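Local coordinates for protein glycoside hydrolase (Streptococcus pneumoniae serotype 4, PDB 6ORH) that probably hydrolyses alpha-L-fucosidic linkages in host-derived carbohydrate antigens, as an alpha-fucosidase of glycoside hydrolase family 29, at residues A[270-275]-A[306-311]; A[31-36]-A[298-303]; A[254-259]-A[288-293]; A[58-63]-A[116-121]. The protein carries 2 engineered substitutions. All blocks are in the same frame, centred on the assembly; numbering follows the deposited sequence. Where two conformers were deposited one is given.

Contact 1: residues A[270-275]-A[306-311]; sequences QDPKSL and AKDIER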
# COMPACT_ATOMS: atom_id res chain seq x y z
N GLN A 270 4.44 -10.34 -26.08
CA GLN A 270 4.27 -9.52 -24.89
C GLN A 270 4.51 -8.05 -25.20
O GLN A 270 5.25 -7.69 -26.12
CB GLN A 270 5.21 -10.01 -23.79
CG GLN A 270 4.73 -11.33 -23.18
CD GLN A 270 5.60 -11.87 -22.07
OE1 GLN A 270 6.56 -11.23 -21.63
NE2 GLN A 270 5.27 -13.08 -21.62
N ASP A 271 3.90 -7.20 -24.38
CA ASP A 271 4.09 -5.77 -24.49
C ASP A 271 4.71 -5.22 -23.21
O ASP A 271 4.44 -5.77 -22.13
CB ASP A 271 2.73 -5.10 -24.71
CG ASP A 271 2.15 -5.45 -26.07
OD1 ASP A 271 2.84 -5.22 -27.07
OD2 ASP A 271 1.02 -5.95 -26.12
N PRO A 272 5.46 -4.10 -23.26
CA PRO A 272 5.96 -3.45 -22.05
C PRO A 272 4.83 -2.82 -21.24
O PRO A 272 3.77 -2.48 -21.78
CB PRO A 272 6.85 -2.31 -22.54
CG PRO A 272 6.30 -2.04 -23.94
CD PRO A 272 5.84 -3.37 -24.48
N LYS A 273 5.10 -2.64 -19.95
CA LYS A 273 4.19 -1.94 -19.06
C LYS A 273 3.90 -0.54 -19.57
O LYS A 273 4.73 0.13 -20.18
CB LYS A 273 4.83 -1.92 -17.66
CG LYS A 273 4.75 -3.28 -16.97
CD LYS A 273 5.44 -3.27 -15.61
CE LYS A 273 5.30 -4.56 -14.81
NZ LYS A 273 5.77 -5.77 -15.52
N SER A 274 2.70 -0.01 -19.25
CA SER A 274 2.40 1.38 -19.57
C SER A 274 3.24 2.35 -18.74
O SER A 274 3.77 2.00 -17.66
CB SER A 274 0.93 1.67 -19.33
OG SER A 274 0.63 1.54 -17.93
N LEU A 275 3.29 3.61 -19.18
CA LEU A 275 3.90 4.65 -18.37
C LEU A 275 3.25 4.70 -16.99
O LEU A 275 3.94 4.80 -15.99
CB LEU A 275 3.85 6.01 -19.07
CG LEU A 275 4.46 7.17 -18.29
CD1 LEU A 275 5.95 6.94 -18.05
CD2 LEU A 275 4.23 8.50 -19.00
N ALA A 306 11.49 -1.88 -29.89
CA ALA A 306 11.23 -0.47 -30.17
C ALA A 306 10.28 0.16 -29.15
O ALA A 306 10.47 1.33 -28.80
CB ALA A 306 10.67 -0.33 -31.58
N LYS A 307 9.25 -0.60 -28.73
CA LYS A 307 8.22 -0.09 -27.82
C LYS A 307 8.85 0.10 -26.44
O LYS A 307 8.66 1.15 -25.82
CB LYS A 307 7.04 -1.06 -27.73
CG LYS A 307 6.35 -1.34 -29.07
CD LYS A 307 5.18 -2.32 -28.99
CE LYS A 307 5.49 -3.68 -28.38
NZ LYS A 307 6.49 -4.46 -29.16
N ASP A 308 9.69 -0.87 -26.04
CA ASP A 308 10.37 -0.75 -24.74
C ASP A 308 11.25 0.49 -24.70
O ASP A 308 11.31 1.19 -23.70
CB ASP A 308 11.26 -1.96 -24.44
CG ASP A 308 10.51 -3.28 -24.33
OD1 ASP A 308 9.35 -3.35 -24.79
OD2 ASP A 308 11.10 -4.24 -23.79
N ILE A 309 12.01 0.74 -25.79
CA ILE A 309 12.85 1.91 -25.84
C ILE A 309 12.01 3.19 -25.70
O ILE A 309 12.36 4.08 -24.92
CB ILE A 309 13.68 1.90 -27.15
CG1 ILE A 309 14.65 0.71 -27.16
CG2 ILE A 309 14.41 3.22 -27.30
CD1 ILE A 309 15.25 0.43 -28.57
N GLU A 310 10.92 3.29 -26.48
CA GLU A 310 10.07 4.46 -26.41
C GLU A 310 9.60 4.69 -24.97
O GLU A 310 9.63 5.82 -24.47
CB GLU A 310 8.89 4.25 -27.37
CG GLU A 310 7.95 5.43 -27.43
CD GLU A 310 7.10 5.29 -28.67
OE1 GLU A 310 7.37 6.06 -29.64
OE2 GLU A 310 6.22 4.38 -28.71
N ARG A 311 9.23 3.59 -24.31
CA ARG A 311 8.67 3.62 -22.97
C ARG A 311 9.73 4.09 -21.96
O ARG A 311 9.43 4.85 -21.04
CB ARG A 311 8.09 2.23 -22.67
CG ARG A 311 7.37 2.10 -21.33
CD ARG A 311 6.19 3.04 -21.15
NE ARG A 311 5.41 3.38 -22.34
CZ ARG A 311 4.53 2.60 -22.96
NH1 ARG A 311 4.33 1.35 -22.57
NH2 ARG A 311 3.87 3.07 -24.01
O HOH W 1 7.22 -7.16 -28.38
O HOH W 2 2.82 -0.77 -23.58
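Arg311 of helix 306-322 lays its guanidinium against the backbone of Lys273 and Leu275. Its chain starts with CG anti to the backbone N (chi1 -176°), then bends at chi2 and chi3. Arg311 NH1 donates to Lys273 O at 2.7 Å. The N-H...O angle is 146°, and the donor stands above the carbonyl plane. Pro272 O lies at the guanidinium edge, near its plane, and a water bridges the two, taking a bond from NH1 and giving one to Pro272 O. Leu275 N sits over one guanidinium face, while NE turns to Glu314 in a salt bridge.

This loop leads from strand 250-259 of the TIM-barrel catalytic domain into helix 275-284, with Ser274 as its N-cap.

Asp308 OD1 sits over one side of the Pro272 ring, 3.4 Å from Pro272 CG, and its OD2 forms a salt bridge with Arg261. Lys307 CE meets the rim at Pro272 CD, 3.9 Å away, and its chain crosses the ring at about a right angle. Lys307 CE comes 3.3 Å from Asp271 OD1, but Lys307 NZ stays 4.3 Å from Asp271 OD1, too far for a salt bridge. That ammonium pairs instead with Asp305, and a water accepts from it and lies within hydrogen-bonding distance of Gln270 O.

Contact 2: residues A[31-36]-A[298-303]; sequences PNTFYD and PNQAGL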
# COMPACT_ATOMS: atom_id res chain seq x y z
N PRO A 31 19.72 -18.30 -24.52
CA PRO A 31 18.95 -19.35 -25.20
C PRO A 31 17.45 -19.22 -24.99
O PRO A 31 16.68 -19.45 -25.91
CB PRO A 31 19.50 -20.61 -24.54
CG PRO A 31 20.95 -20.27 -24.25
CD PRO A 31 20.85 -18.84 -23.74
N ASN A 32 17.01 -18.83 -23.78
CA ASN A 32 15.58 -18.70 -23.54
C ASN A 32 14.93 -17.74 -24.52
O ASN A 32 13.74 -17.88 -24.82
CB ASN A 32 15.26 -18.29 -22.09
CG ASN A 32 15.60 -19.38 -21.10
OD1 ASN A 32 15.94 -20.50 -21.50
ND2 ASN A 32 15.48 -19.08 -19.81
N THR A 33 15.67 -16.71 -24.98
CA THR A 33 15.12 -15.73 -25.90
C THR A 33 14.78 -16.44 -27.22
O THR A 33 13.82 -16.04 -27.87
CB THR A 33 16.12 -14.59 -26.17
OG1 THR A 33 16.61 -14.14 -24.90
CG2 THR A 33 15.55 -13.42 -26.95
N PHE A 34 15.62 -17.42 -27.59
CA PHE A 34 15.45 -18.12 -28.86
C PHE A 34 14.45 -19.27 -28.73
O PHE A 34 13.85 -19.68 -29.72
CB PHE A 34 16.80 -18.56 -29.40
CG PHE A 34 17.65 -17.38 -29.81
CD1 PHE A 34 17.52 -16.82 -31.07
CD2 PHE A 34 18.52 -16.80 -28.90
CE1 PHE A 34 18.26 -15.71 -31.43
CE2 PHE A 34 19.26 -15.68 -29.26
CZ PHE A 34 19.13 -15.13 -30.52
N TYR A 35 14.24 -19.77 -27.50
CA TYR A 35 13.28 -20.83 -27.27
C TYR A 35 11.94 -20.30 -26.78
O TYR A 35 11.05 -21.10 -26.51
CB TYR A 35 13.82 -21.86 -26.28
CG TYR A 35 14.78 -22.85 -26.90
CD1 TYR A 35 16.08 -22.49 -27.22
CD2 TYR A 35 14.36 -24.13 -27.25
CE1 TYR A 35 16.96 -23.37 -27.83
CE2 TYR A 35 15.23 -25.03 -27.85
CZ TYR A 35 16.53 -24.66 -28.13
OH TYR A 35 17.39 -25.54 -28.75
N ASP A 36 11.80 -18.97 -26.66
CA ASP A 36 10.54 -18.35 -26.28
C ASP A 36 10.03 -18.97 -24.97
O ASP A 36 8.91 -19.48 -24.89
CB ASP A 36 9.54 -18.42 -27.45
CG ASP A 36 8.28 -17.60 -27.28
OD1 ASP A 36 8.26 -16.67 -26.43
OD2 ASP A 36 7.33 -17.87 -28.02
N PRO A 298 16.56 -7.95 -24.40
CA PRO A 298 16.79 -7.89 -25.84
C PRO A 298 16.08 -9.04 -26.56
O PRO A 298 15.87 -10.13 -26.00
CB PRO A 298 18.32 -8.10 -25.93
CG PRO A 298 18.84 -7.60 -24.60
CD PRO A 298 17.79 -8.11 -23.62
N ASN A 299 15.75 -8.77 -27.83
CA ASN A 299 15.00 -9.68 -28.69
C ASN A 299 15.95 -10.65 -29.39
O ASN A 299 17.14 -10.70 -29.09
CB ASN A 299 14.11 -8.89 -29.67
CG ASN A 299 14.91 -8.08 -30.68
OD1 ASN A 299 16.10 -8.34 -30.89
ND2 ASN A 299 14.29 -7.06 -31.26
N GLN A 300 15.42 -11.45 -30.32
CA GLN A 300 16.21 -12.49 -30.95
C GLN A 300 17.24 -11.91 -31.91
O GLN A 300 18.20 -12.59 -32.27
CB GLN A 300 15.30 -13.49 -31.67
CG GLN A 300 14.48 -14.35 -30.73
CD GLN A 300 13.59 -15.30 -31.50
OE1 GLN A 300 13.51 -15.25 -32.73
NE2 GLN A 300 12.93 -16.20 -30.80
N ALA A 301 17.07 -10.65 -32.28
CA ALA A 301 18.08 -9.97 -33.08
C ALA A 301 19.23 -9.46 -32.21
O ALA A 301 20.27 -9.08 -32.75
CB ALA A 301 17.45 -8.81 -33.84
N GLY A 302 19.02 -9.43 -30.88
CA GLY A 302 19.99 -8.85 -29.97
C GLY A 302 19.82 -7.35 -29.75
O GLY A 302 20.79 -6.68 -29.39
N LEU A 303 18.57 -6.86 -29.91
CA LEU A 303 18.27 -5.43 -29.78
C LEU A 303 17.12 -5.26 -28.78
O LEU A 303 16.30 -6.15 -28.64
CB LEU A 303 17.90 -4.85 -31.15
CG LEU A 303 19.03 -4.88 -32.19
CD1 LEU A 303 18.51 -4.33 -33.51
CD2 LEU A 303 20.21 -4.00 -31.75
O HOH W 3 15.60 -11.71 -23.84
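Gln300 lies against Thr33 and Phe34, joining a type I beta turn, Asn299 to Gly302, to the short helical segment about 31-35. The turn belongs to the loop after strand 292-295 of the TIM-barrel domain.

The Gln300 side chain can be followed outward. Gln300 CB touches the Phe34 ring, 3.7 Å from Phe34 CE1. CG is anti to the carbonyl carbon (chi1 -70°) and meets both Phe34 CD1 and Thr33 O. From there the chain is extended, and it runs antiparallel to the Phe34 side chain. The amide and ring planes are only 15° apart. At the tip, Gln300 NE2 donates to Thr33 O at 3.1 Å. The bond is fairly straight, 161° at the hydrogen, and the acceptor lies in the amide plane. The backbone also takes part: Gln300 O is 3.2 Å from Phe34 CZ.

Thr33 also meets Pro298: Thr33 CG2 packs 3.4 Å from Pro298 O. Its OG1 reaches the same carbonyl through a water, which accepts from OG1 and donates to Pro298 O.

Within the turn, Asn299 OD1 accepts from Leu303 N at 3.0 Å. The donor stands above the plane of that side-chain carbonyl. Ala301 N gives Asn299 OD1 a weak, bent bond of 2.9 Å.

Contact 3: residues A[254-259]-A[288-293]; sequences GEADVS and RGTPLL. With GAL (beta-D-galactopyranose), chain C.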
# COMPACT_ATOMS: atom_id res chain seq x y z
N GLY A 254 16.62 -3.67 0.36
CA GLY A 254 15.62 -4.54 -0.29
C GLY A 254 15.42 -4.10 -1.74
O GLY A 254 14.59 -3.24 -2.03
N GLU A 255 16.22 -4.67 -2.64
CA GLU A 255 16.22 -4.26 -4.04
C GLU A 255 14.91 -4.68 -4.71
O GLU A 255 14.50 -5.82 -4.60
CB GLU A 255 17.40 -4.97 -4.71
CG GLU A 255 17.70 -4.48 -6.11
CD GLU A 255 18.91 -5.22 -6.66
OE1 GLU A 255 18.77 -6.43 -6.87
OE2 GLU A 255 19.96 -4.59 -6.87
N ALA A 256 14.27 -3.74 -5.44
CA ALA A 256 12.97 -4.03 -6.06
C ALA A 256 13.16 -4.33 -7.54
O ALA A 256 13.23 -3.39 -8.33
CB ALA A 256 12.07 -2.83 -5.88
N ASP A 257 13.23 -5.62 -7.88
CA ASP A 257 13.44 -6.03 -9.27
C ASP A 257 12.10 -6.31 -9.93
O ASP A 257 11.22 -6.92 -9.33
CB ASP A 257 14.35 -7.26 -9.34
CG ASP A 257 13.81 -8.50 -8.62
OD1 ASP A 257 13.24 -8.36 -7.49
OD2 ASP A 257 13.94 -9.61 -9.16
N VAL A 258 11.99 -5.93 -11.21
CA VAL A 258 10.73 -6.13 -11.90
C VAL A 258 11.04 -6.03 -13.37
O VAL A 258 11.89 -5.21 -13.76
CB VAL A 258 9.67 -5.09 -11.45
CG1 VAL A 258 10.18 -3.65 -11.58
CG2 VAL A 258 8.36 -5.26 -12.22
N SER A 259 10.32 -6.82 -14.17
CA SER A 259 10.53 -6.75 -15.61
C SER A 259 9.61 -5.70 -16.22
O SER A 259 8.49 -5.49 -15.75
CB SER A 259 10.29 -8.10 -16.22
OG SER A 259 10.60 -8.07 -17.63
N ARG A 288 9.89 4.74 -1.95
CA ARG A 288 9.86 4.19 -0.59
C ARG A 288 11.28 3.95 -0.08
O ARG A 288 11.49 3.30 0.96
CB ARG A 288 8.97 2.95 -0.51
CG ARG A 288 7.50 3.33 -0.57
CD ARG A 288 6.61 2.10 -0.52
NE ARG A 288 5.23 2.58 -0.41
CZ ARG A 288 4.19 1.83 -0.09
NH1 ARG A 288 4.31 0.51 0.13
NH2 ARG A 288 3.02 2.41 0.07
N GLY A 289 12.26 4.50 -0.79
CA GLY A 289 13.62 4.51 -0.25
C GLY A 289 14.46 3.31 -0.70
O GLY A 289 15.48 3.02 -0.09
N THR A 290 14.08 2.69 -1.82
CA THR A 290 14.92 1.58 -2.28
C THR A 290 15.09 1.65 -3.80
O THR A 290 14.22 2.16 -4.49
CB THR A 290 14.33 0.25 -1.80
OG1 THR A 290 15.39 -0.72 -1.74
CG2 THR A 290 13.22 -0.27 -2.69
N PRO A 291 16.18 1.07 -4.37
CA PRO A 291 16.37 1.12 -5.81
C PRO A 291 15.40 0.25 -6.59
O PRO A 291 14.93 -0.80 -6.13
CB PRO A 291 17.81 0.62 -6.03
CG PRO A 291 18.48 0.79 -4.68
CD PRO A 291 17.36 0.53 -3.69
N LEU A 292 15.11 0.75 -7.81
CA LEU A 292 14.34 0.01 -8.80
C LEU A 292 15.32 -0.63 -9.77
O LEU A 292 16.18 0.11 -10.27
CB LEU A 292 13.41 1.01 -9.51
CG LEU A 292 12.68 0.42 -10.72
CD1 LEU A 292 11.77 -0.72 -10.27
CD2 LEU A 292 11.86 1.51 -11.44
N LEU A 293 15.22 -1.97 -9.90
CA LEU A 293 16.01 -2.73 -10.87
C LEU A 293 15.05 -3.24 -11.94
O LEU A 293 14.32 -4.22 -11.73
CB LEU A 293 16.75 -3.85 -10.13
CG LEU A 293 17.47 -4.88 -11.02
CD1 LEU A 293 18.52 -4.23 -11.91
CD2 LEU A 293 18.09 -5.98 -10.16
C1 GAL C . 12.98 -15.59 -6.62
C2 GAL C . 13.90 -16.28 -5.59
C3 GAL C . 14.69 -15.24 -4.78
C4 GAL C . 15.28 -14.13 -5.67
C5 GAL C . 14.14 -13.58 -6.54
C6 GAL C . 14.57 -12.46 -7.46
O2 GAL C . 13.11 -17.05 -4.67
O3 GAL C . 15.73 -15.90 -4.00
O4 GAL C . 16.34 -14.64 -6.52
O5 GAL C . 13.71 -14.66 -7.41
O6 GAL C . 13.39 -11.87 -8.06
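Ala256 and Leu293 join the two segments through backbone hydrogen bonds. Ala256 N donates to Pro291 O at 3.1 Å, nearly along the C=O axis. Leu293 N donates to Ala256 O, and Val258 N to Leu293 O, both at 2.9 Å. The ladder is parallel, pairing Ala256 with Leu292 and Asp257 with Leu293. Asp257 CA adds a C-H...O contact to Leu293 O.

One side-chain bond extends the ladder. Thr290 OG1, anti to its backbone N (chi1 -155°) and also bonded to Gln225, donates to Gly254 O at 2.7 Å from above the carbonyl plane.

The apolar contact lies on the face of Ala256 and Leu292, where Val258 CG1 meets Leu292 CD1 at 3.6 Å. On the face of Asp257, a methyl packs against a carboxylate: Leu293 CD2 lies 3.4 Å from Glu255 OE1. The Glu255 carboxylate is buried, and Tyr18 and Trp169 hydrogen-bond to it.

The sugar contact is polar. Asp257 OD2 accepts from galactose O6 at 2.6 Å. Gln215 and Gly172 also bind the galactose, and Asp257 touches the fucose.

Strands 250-259 and 292-295 with helix 275-284 form a beta-alpha-beta unit of the TIM barrel, and Asp257 belongs to the glycan pocket.

Contact 4: residues A[58-63]-A[116-121]; sequences EWVRVL and FDMDMG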
# COMPACT_ATOMS: atom_id res chain seq x y z
N GLU A 58 24.20 -0.08 -28.05
CA GLU A 58 22.86 0.50 -28.07
C GLU A 58 22.13 0.19 -26.77
O GLU A 58 21.35 1.02 -26.31
CB GLU A 58 22.03 -0.00 -29.26
CG GLU A 58 22.45 0.72 -30.53
CD GLU A 58 22.18 2.21 -30.42
OE1 GLU A 58 20.98 2.58 -30.51
OE2 GLU A 58 23.15 2.99 -30.23
N TRP A 59 22.37 -0.99 -26.18
CA TRP A 59 21.72 -1.28 -24.90
C TRP A 59 22.21 -0.24 -23.89
O TRP A 59 21.41 0.38 -23.19
CB TRP A 59 22.08 -2.67 -24.37
CG TRP A 59 21.78 -3.84 -25.27
CD1 TRP A 59 21.09 -3.87 -26.45
CD2 TRP A 59 22.20 -5.19 -25.00
NE1 TRP A 59 21.06 -5.16 -26.93
CE2 TRP A 59 21.73 -5.99 -26.06
CE3 TRP A 59 22.92 -5.81 -23.95
CZ2 TRP A 59 21.97 -7.36 -26.10
CZ3 TRP A 59 23.14 -7.17 -23.99
CH2 TRP A 59 22.69 -7.94 -25.07
N VAL A 60 23.54 -0.08 -23.81
CA VAL A 60 24.09 0.83 -22.82
C VAL A 60 23.69 2.28 -23.11
O VAL A 60 23.32 3.00 -22.17
CB VAL A 60 25.62 0.67 -22.72
CG1 VAL A 60 26.22 1.73 -21.79
CG2 VAL A 60 25.99 -0.75 -22.28
N ARG A 61 23.76 2.71 -24.39
CA ARG A 61 23.46 4.11 -24.72
C ARG A 61 22.03 4.46 -24.28
O ARG A 61 21.81 5.48 -23.63
CB ARG A 61 23.64 4.37 -26.22
CG ARG A 61 23.34 5.82 -26.59
CD ARG A 61 23.45 6.05 -28.10
NE ARG A 61 22.40 5.38 -28.87
CZ ARG A 61 21.15 5.85 -29.04
NH1 ARG A 61 20.80 7.02 -28.50
NH2 ARG A 61 20.29 5.15 -29.74
N VAL A 62 21.07 3.61 -24.62
CA VAL A 62 19.67 3.89 -24.31
C VAL A 62 19.49 3.89 -22.79
O VAL A 62 18.85 4.79 -22.25
CB VAL A 62 18.71 2.92 -25.02
CG1 VAL A 62 17.31 2.98 -24.41
CG2 VAL A 62 18.62 3.29 -26.50
N LEU A 63 20.08 2.91 -22.11
CA LEU A 63 19.95 2.92 -20.65
C LEU A 63 20.58 4.18 -20.02
O LEU A 63 20.01 4.74 -19.09
CB LEU A 63 20.56 1.64 -20.08
CG LEU A 63 19.84 0.35 -20.46
CD1 LEU A 63 20.63 -0.87 -20.00
CD2 LEU A 63 18.41 0.35 -19.90
N PHE A 116 30.48 4.63 -21.44
CA PHE A 116 29.37 5.44 -20.94
C PHE A 116 29.43 5.65 -19.43
O PHE A 116 28.54 6.30 -18.87
CB PHE A 116 28.03 4.82 -21.36
CG PHE A 116 27.66 5.13 -22.79
CD1 PHE A 116 28.12 4.33 -23.83
CD2 PHE A 116 26.86 6.22 -23.09
CE1 PHE A 116 27.80 4.62 -25.15
CE2 PHE A 116 26.50 6.49 -24.40
CZ PHE A 116 26.98 5.70 -25.43
N ASP A 117 30.48 5.12 -18.76
CA ASP A 117 30.56 5.18 -17.30
C ASP A 117 29.26 4.66 -16.70
O ASP A 117 28.64 5.28 -15.84
CB ASP A 117 30.87 6.59 -16.79
CG ASP A 117 31.26 6.61 -15.32
OD1 ASP A 117 31.70 5.55 -14.81
OD2 ASP A 117 31.08 7.68 -14.68
N MET A 118 28.85 3.47 -17.18
CA MET A 118 27.70 2.74 -16.68
C MET A 118 28.21 1.66 -15.73
O MET A 118 28.98 0.80 -16.14
CB MET A 118 26.97 2.05 -17.84
CG MET A 118 25.82 1.15 -17.39
SD MET A 118 24.41 1.99 -16.72
CE MET A 118 23.67 2.66 -18.22
N ASP A 119 27.86 1.76 -14.44
CA ASP A 119 28.30 0.71 -13.52
C ASP A 119 27.72 -0.64 -13.93
O ASP A 119 26.66 -0.71 -14.57
CB ASP A 119 27.91 1.04 -12.08
CG ASP A 119 28.70 2.21 -11.52
OD1 ASP A 119 29.74 2.61 -12.08
OD2 ASP A 119 28.27 2.73 -10.50
N MET A 120 28.47 -1.71 -13.58
CA MET A 120 28.16 -3.07 -14.02
C MET A 120 27.80 -3.98 -12.84
O MET A 120 28.37 -3.88 -11.76
CB MET A 120 29.35 -3.67 -14.80
CG MET A 120 29.49 -3.15 -16.24
SD MET A 120 28.14 -3.70 -17.30
CE MET A 120 28.47 -5.45 -17.53
N GLY A 121 26.81 -4.86 -13.07
CA GLY A 121 26.56 -6.01 -12.21
C GLY A 121 26.58 -7.28 -13.04
O GLY A 121 26.46 -7.22 -14.28
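Segment 58-63 of helix 56-65 passes beside the segment where helix 105-116 ends and strand 119-124 begins, with Arg61 CA 7.1 Å from Phe116 CA. A Schellman motif closes helix 105-116, with Asp117 at positive phi.

Arg61 and Phe116 run alongside one another in the same direction. Arg61 CA sits over one face of the Phe116 ring, offset toward the rim, in a CH-pi contact 4.1 Å from the ring centroid. Arg61 CB touches the ring at Phe116 CZ (3.7 Å). The guanidinium is inclined 55° to the ring and turns back to Glu58. Arg61 NE bonds Glu58 OE2 at 2.9 Å, and Arg61 NH2 bonds Glu58 OE1, a side-on grip. NH1 pairs with Glu65.

Val60 fills the angle between Phe116 and Met118. Val60 CG1, anti to the backbone N (chi1 174°), lies 3.6 Å from Phe116 CB and 4.0 Å from Met118 CB. The Met118 chain bends twice, at chi2 and chi3, and its CE packs 3.8 Å from Leu63 CB. Leu71 of strand 70-74 touches Val60, Leu63 and Met118.

The arrangement is helix-on-sheet packing in the TIM barrel: helix 56-65 lies outside parallel strands 70-74 and 119-124.

All four contacts lie in the alpha-L-fucosidase TIM-barrel domain. Contact 3 is near the centre of the chain and is the one that holds a residue of the glycan pocket. Contact 1 touches it: Lys273 NZ is 2.7 Å from Ser259 O, a probable hydrogen bond. The Lys273 side chain is still about 11 Å from a bound 2-acetamido-2-deoxy-alpha-D-glucopyranose (NDG). Contact 2 is about 25 Å from contact 3, centre to centre, and its Thr33 side chain is about 11 Å from a bound fucose. Contact 4 meets contact 2 through Trp59 NE1, 2.9 Å from Gly302 O. It meets contact 1 where Val62 CG1 packs 4.1 Å from Ile309 CG2. Contacts 3 and 4 reach the same barrel sheet without touching.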